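T cell receptor mu chain (Monodelphis domestica, PDB 7L15) pairs with a T cell receptor gamma chain to form a marsupial gamma mu T cell receptor that probably recognises antigen. Local coordinates at residues L18-G23 / Q102-R107; S33-T38 / K85-L90. All coordinates share one frame; numbering follows the deposited sequence.

Interaction 1 (L18-G23 / Q102-R107)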
loop_
_atom_site.group_PDB
_atom_site.type_symbol
_atom_site.label_atom_id
_atom_site.label_comp_id
_atom_site.label_asym_id
_atom_site.label_seq_id
_atom_site.Cartn_x
_atom_site.Cartn_y
_atom_site.Cartn_z
ATOM N N LEU A 18 -4.509 -20.333 -14.165
ATOM C CA LEU A 18 -3.161 -19.819 -13.937
ATOM C C LEU A 18 -2.846 -20.014 -12.466
ATOM O O LEU A 18 -3.664 -19.657 -11.612
ATOM C CB LEU A 18 -3.043 -18.324 -14.301
ATOM C CG LEU A 18 -3.648 -17.807 -15.622
ATOM C CD1 LEU A 18 -3.852 -16.304 -15.552
ATOM C CD2 LEU A 18 -2.750 -18.138 -16.782
ATOM N N THR A 19 -1.669 -20.556 -12.175
ATOM C CA THR A 19 -1.255 -20.837 -10.805
ATOM C C THR A 19 0.191 -20.401 -10.657
ATOM O O THR A 19 1.082 -20.989 -11.287
ATOM C CB THR A 19 -1.408 -22.326 -10.478
ATOM O OG1 THR A 19 -2.762 -22.697 -10.693
ATOM C CG2 THR A 19 -1.061 -22.598 -9.040
ATOM N N GLU A 20 0.420 -19.370 -9.841
ATOM C CA GLU A 20 1.759 -18.841 -9.630
ATOM C C GLU A 20 2.425 -19.548 -8.460
ATOM O O GLU A 20 1.781 -19.873 -7.455
ATOM C CB GLU A 20 1.729 -17.329 -9.374
ATOM C CG GLU A 20 0.936 -16.530 -10.402
ATOM C CD GLU A 20 -0.554 -16.462 -10.099
ATOM O OE1 GLU A 20 -1.066 -17.338 -9.357
ATOM O OE2 GLU A 20 -1.201 -15.503 -10.580
ATOM N N SER A 21 3.726 -19.781 -8.594
ATOM C CA SER A 21 4.510 -20.350 -7.515
ATOM C C SER A 21 5.879 -19.675 -7.508
ATOM O O SER A 21 6.256 -18.987 -8.456
ATOM C CB SER A 21 4.613 -21.865 -7.673
ATOM O OG SER A 21 5.203 -22.181 -8.920
ATOM N N GLY A 22 6.622 -19.875 -6.418
ATOM C CA GLY A 22 7.916 -19.254 -6.214
ATOM C C GLY A 22 7.947 -18.152 -5.169
ATOM O O GLY A 22 9.025 -17.603 -4.907
ATOM N N GLY A 23 6.813 -17.803 -4.565
ATOM C CA GLY A 23 6.802 -16.729 -3.588
ATOM C C GLY A 23 7.502 -17.125 -2.298
ATOM O O GLY A 23 7.894 -18.272 -2.100
ATOM N N GLN A 102 2.177 -8.901 -3.943
ATOM C CA GLN A 102 1.548 -10.090 -4.488
ATOM C C GLN A 102 1.753 -10.100 -6.000
ATOM O O GLN A 102 1.229 -9.233 -6.706
ATOM C CB GLN A 102 0.061 -10.112 -4.149
ATOM C CG GLN A 102 -0.614 -11.418 -4.511
ATOM C CD GLN A 102 -0.475 -12.460 -3.413
ATOM O OE1 GLN A 102 0.130 -12.200 -2.364
ATOM N NE2 GLN A 102 -1.059 -13.642 -3.638
ATOM N N TYR A 103 2.485 -11.090 -6.493
ATOM C CA TYR A 103 2.775 -11.206 -7.918
ATOM C C TYR A 103 1.724 -12.076 -8.607
ATOM O O TYR A 103 1.537 -13.240 -8.243
ATOM C CB TYR A 103 4.179 -11.776 -8.116
ATOM C CG TYR A 103 5.255 -10.755 -7.840
ATOM C CD1 TYR A 103 5.619 -10.443 -6.539
ATOM C CD2 TYR A 103 5.882 -10.070 -8.888
ATOM C CE1 TYR A 103 6.583 -9.493 -6.281
ATOM C CE2 TYR A 103 6.852 -9.109 -8.638
ATOM C CZ TYR A 103 7.193 -8.824 -7.333
ATOM O OH TYR A 103 8.148 -7.875 -7.056
ATOM N N HIS A 104 1.063 -11.518 -9.613
ATOM C CA HIS A 104 0.006 -12.192 -10.348
ATOM C C HIS A 104 0.441 -12.437 -11.784
ATOM O O HIS A 104 0.984 -11.545 -12.437
ATOM C CB HIS A 104 -1.285 -11.369 -10.341
ATOM C CG HIS A 104 -1.926 -11.271 -8.998
ATOM N ND1 HIS A 104 -2.949 -12.105 -8.601
ATOM C CD2 HIS A 104 -1.676 -10.455 -7.945
ATOM C CE1 HIS A 104 -3.320 -11.787 -7.375
ATOM N NE2 HIS A 104 -2.566 -10.789 -6.953
ATOM N N CYS A 105 0.230 -13.662 -12.243
ATOM C CA CYS A 105 0.194 -13.986 -13.657
ATOM C C CYS A 105 -1.137 -13.523 -14.255
ATOM O O CYS A 105 -2.190 -13.643 -13.621
ATOM C CB CYS A 105 0.360 -15.498 -13.781
ATOM S SG CYS A 105 0.532 -16.308 -15.369
ATOM N N ALA A 106 -1.098 -12.979 -15.467
ATOM C CA ALA A 106 -2.312 -12.474 -16.105
ATOM C C ALA A 106 -2.368 -12.893 -17.570
ATOM O O ALA A 106 -1.336 -12.945 -18.240
ATOM C CB ALA A 106 -2.399 -10.939 -16.017
ATOM N N ARG A 107 -3.581 -13.168 -18.065
ATOM C CA ARG A 107 -3.828 -13.461 -19.468
ATOM C C ARG A 107 -4.786 -12.425 -20.034
ATOM O O ARG A 107 -5.837 -12.154 -19.442
ATOM C CB ARG A 107 -4.417 -14.870 -19.671
ATOM C CG ARG A 107 -4.842 -15.153 -21.143
ATOM C CD ARG A 107 -5.454 -16.550 -21.356
ATOM N NE ARG A 107 -5.736 -16.857 -22.767
ATOM C CZ ARG A 107 -6.890 -17.360 -23.223
ATOM N NH1 ARG A 107 -7.891 -17.632 -22.392
ATOM N NH2 ARG A 107 -7.038 -17.619 -24.526
#
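Strands 18-21 and 102-107 face each other across the core of the V-set domain, their short axes 7.0 Å apart at closest approach and their directions 149° apart, roughly antiparallel. No backbone hydrogen bond joins them; Leu18, Glu20 and Cys105 fill the gap between. Glu20 starts with CG beside its backbone N and bends at chi2 (85°), which lowers the carboxylate onto the opposite strand. There OE2 accepts the backbone N-H of Cys105 (OE2 to N 2.9 Å, 147° at the hydrogen) through its anti lone pair, while CG lies 3.6 Å from Cys105 CB. Leu18 reaches across with both methyls: CD2 sits 4.0 Å from Cys105 SG, and CD1 lies 3.7 Å from Cys105 O, near Arg107 N. Cys105 SG is anti to its backbone N and continues into the disulfide with Cys36. Arg107 leads outward, its NH1 hydrogen-bonded to Thr16 OG1 and its NH2 in a salt bridge with Glu14 OE1. Glu20 is thus a buried carboxylate held firmly at OE2 and only weakly, by Gly123 N, at OE1; His104 ND1, hydrogen-bonded to Gly121 O, lies 4.3 Å from OE2, and if protonated the ring would probably favour the ionised carboxylate.

Interaction 2 (S33-T38 / K85-L90)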
loop_
_atom_site.group_PDB
_atom_site.type_symbol
_atom_site.label_atom_id
_atom_site.label_comp_id
_atom_site.label_asym_id
_atom_site.label_seq_id
_atom_site.Cartn_x
_atom_site.Cartn_y
_atom_site.Cartn_z
ATOM N N SER A 33 12.636 -15.476 -8.868
ATOM C CA SER A 33 12.246 -16.360 -9.966
ATOM C C SER A 33 10.865 -16.933 -9.682
ATOM O O SER A 33 10.712 -17.744 -8.770
ATOM C CB SER A 33 13.252 -17.497 -10.147
ATOM O OG SER A 33 14.576 -17.022 -10.031
ATOM N N LEU A 34 9.864 -16.548 -10.472
ATOM C CA LEU A 34 8.518 -17.067 -10.289
ATOM C C LEU A 34 8.117 -17.911 -11.488
ATOM O O LEU A 34 8.595 -17.705 -12.607
ATOM C CB LEU A 34 7.496 -15.940 -10.087
ATOM C CG LEU A 34 7.778 -14.992 -8.912
ATOM C CD1 LEU A 34 6.629 -14.022 -8.661
ATOM C CD2 LEU A 34 8.071 -15.778 -7.651
ATOM N N LYS A 35 7.225 -18.860 -11.244
ATOM C CA LYS A 35 6.672 -19.693 -12.297
ATOM C C LYS A 35 5.159 -19.524 -12.307
ATOM O O LYS A 35 4.534 -19.396 -11.252
ATOM C CB LYS A 35 7.056 -21.174 -12.103
ATOM C CG LYS A 35 6.348 -22.109 -13.072
ATOM C CD LYS A 35 6.968 -23.502 -13.105
ATOM C CE LYS A 35 6.895 -24.174 -11.754
ATOM N NZ LYS A 35 6.877 -25.650 -11.896
ATOM N N CYS A 36 4.572 -19.500 -13.495
ATOM C CA CYS A 36 3.124 -19.526 -13.655
ATOM C C CYS A 36 2.767 -20.716 -14.539
ATOM O O CYS A 36 3.051 -20.708 -15.736
ATOM C CB CYS A 36 2.612 -18.226 -14.253
ATOM S SG CYS A 36 0.804 -18.236 -14.667
ATOM N N GLN A 37 2.144 -21.730 -13.941
ATOM C CA GLN A 37 1.653 -22.899 -14.657
ATOM C C GLN A 37 0.277 -22.593 -15.239
ATOM O O GLN A 37 -0.646 -22.244 -14.492
ATOM C CB GLN A 37 1.575 -24.087 -13.703
ATOM C CG GLN A 37 1.017 -25.338 -14.348
ATOM C CD GLN A 37 2.002 -25.964 -15.294
ATOM O OE1 GLN A 37 3.003 -26.533 -14.861
ATOM N NE2 GLN A 37 1.747 -25.842 -16.594
ATOM N N THR A 38 0.131 -22.716 -16.557
ATOM C CA THR A 38 -1.139 -22.420 -17.200
ATOM C C THR A 38 -1.818 -23.696 -17.678
ATOM O O THR A 38 -1.190 -24.744 -17.849
ATOM C CB THR A 38 -0.965 -21.468 -18.387
ATOM O OG1 THR A 38 -0.459 -22.188 -19.507
ATOM C CG2 THR A 38 -0.013 -20.375 -18.043
ATOM N N LYS A 85 5.653 -27.311 -21.539
ATOM C CA LYS A 85 5.047 -27.398 -20.221
ATOM C C LYS A 85 3.967 -26.345 -19.985
ATOM O O LYS A 85 3.362 -26.335 -18.910
ATOM C CB LYS A 85 6.141 -27.302 -19.139
ATOM C CG LYS A 85 6.582 -28.656 -18.552
ATOM C CD LYS A 85 7.991 -28.604 -17.945
ATOM C CE LYS A 85 8.249 -29.763 -16.969
ATOM N NZ LYS A 85 8.920 -29.320 -15.692
ATOM N N ASN A 86 3.702 -25.462 -20.955
ATOM C CA ASN A 86 2.675 -24.427 -20.812
ATOM C C ASN A 86 2.931 -23.528 -19.592
ATOM O O ASN A 86 2.009 -23.144 -18.870
ATOM C CB ASN A 86 1.277 -25.047 -20.740
ATOM C CG ASN A 86 0.792 -25.597 -22.083
ATOM O OD1 ASN A 86 1.554 -25.742 -23.033
ATOM N ND2 ASN A 86 -0.499 -25.895 -22.157
ATOM N N GLN A 87 4.183 -23.157 -19.371
ATOM C CA GLN A 87 4.548 -22.291 -18.256
ATOM C C GLN A 87 5.175 -21.002 -18.769
ATOM O O GLN A 87 5.769 -20.979 -19.851
ATOM C CB GLN A 87 5.534 -22.994 -17.315
ATOM C CG GLN A 87 5.047 -24.340 -16.793
ATOM C CD GLN A 87 6.197 -25.186 -16.285
ATOM O OE1 GLN A 87 7.323 -25.065 -16.766
ATOM N NE2 GLN A 87 5.925 -26.038 -15.308
ATOM N N ILE A 88 5.024 -19.918 -17.995
ATOM C CA ILE A 88 5.844 -18.724 -18.178
ATOM C C ILE A 88 6.496 -18.382 -16.850
ATOM O O ILE A 88 5.986 -18.714 -15.778
ATOM C CB ILE A 88 5.084 -17.487 -18.702
ATOM C CG1 ILE A 88 4.280 -16.810 -17.584
ATOM C CG2 ILE A 88 4.213 -17.855 -19.872
ATOM C CD1 ILE A 88 3.997 -15.348 -17.860
ATOM N N PHE A 89 7.634 -17.701 -16.939
ATOM C CA PHE A 89 8.463 -17.393 -15.785
ATOM C C PHE A 89 8.684 -15.897 -15.672
ATOM O O PHE A 89 8.565 -15.154 -16.649
ATOM C CB PHE A 89 9.799 -18.107 -15.865
ATOM C CG PHE A 89 9.662 -19.570 -16.097
ATOM C CD1 PHE A 89 9.530 -20.071 -17.391
ATOM C CD2 PHE A 89 9.626 -20.453 -15.025
ATOM C CE1 PHE A 89 9.378 -21.425 -17.612
ATOM C CE2 PHE A 89 9.469 -21.816 -15.235
ATOM C CZ PHE A 89 9.350 -22.305 -16.531
ATOM N N LEU A 90 8.974 -15.469 -14.450
ATOM C CA LEU A 90 9.346 -14.098 -14.159
ATOM C C LEU A 90 10.715 -14.104 -13.503
ATOM O O LEU A 90 11.010 -14.959 -12.662
ATOM C CB LEU A 90 8.317 -13.430 -13.247
ATOM C CG LEU A 90 8.686 -12.080 -12.635
ATOM C CD1 LEU A 90 8.674 -11.028 -13.696
ATOM C CD2 LEU A 90 7.714 -11.687 -11.522
#
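Asn86 O is gripped twice by Thr38: the backbone N bonds it at 3.0 Å, nearly along the C=O axis, and OG1 donates from above the carbonyl plane at 2.7 Å. This pair of hydrogen bonds to one oxygen closes one end of an antiparallel strand pair in the immunoglobulin V-set sandwich; on the far side of strand 87-92, Asn86 and Gln87 together face Glu82 of strand 77-82, a G1 beta bulge. The Thr38 hydroxyl gets there by standing between its own backbone N and carbonyl carbon (chi1 77°). Next to it the Gln37 amide works in both directions. Its chain leaves anti to the backbone N and bends at chi2 (73°), so that NE2 meets Lys85 O at 2.9 Å, almost in line with that carbonyl, while OE1 accepts Gln87 NE2 at 3.0 Å. The two amide planes are turned 46° apart, and the Gln87 donor stands above the plane of the Gln37 carbonyl. Further along, paired backbone bonds link Cys36 with Ile88 and Leu34 with Leu90, both hydrogen-bonded pairs. Their side chains share the face turned to Trp50: Leu34 and Leu90 lie side by side, CD1 to CD2 3.8 Å, and Cys36 CB packs on Ile88 CG1. On the other face Lys35 runs alongside Phe89, its CB and CG against the CD2-CE2 side of the ring. The lysine chain crosses Gln87 obliquely, and its bend at chi3 comes only beyond Lys35 CD, which itself lies 3.5 Å from Gln87 NE2.

In the fold
Both interactions lie in the V-set domain, their centres 8 Å apart, and the four segments follow one another as 18-23, 33-38, 85-90 and 102-107, so interaction 2 falls within the chain span bracketed by interaction 1. Strand 32-39 pairs with both 17-27 and 87-92, placing three of the segments in neighbouring strands of one layer; strand 101-109 passes across the core from them. Interaction 2 is pairing within a layer, and interaction 1 a side-chain-mediated contact between layers. The Cys36-Cys105 disulfide, the canonical bond of an immunoglobulin domain, joins them covalently, while Tyr103 CB packs on Leu34 CD1 at 3.4 Å. His104 packs on Pro46 of the gamma chain, linking this core to the heterodimer interface.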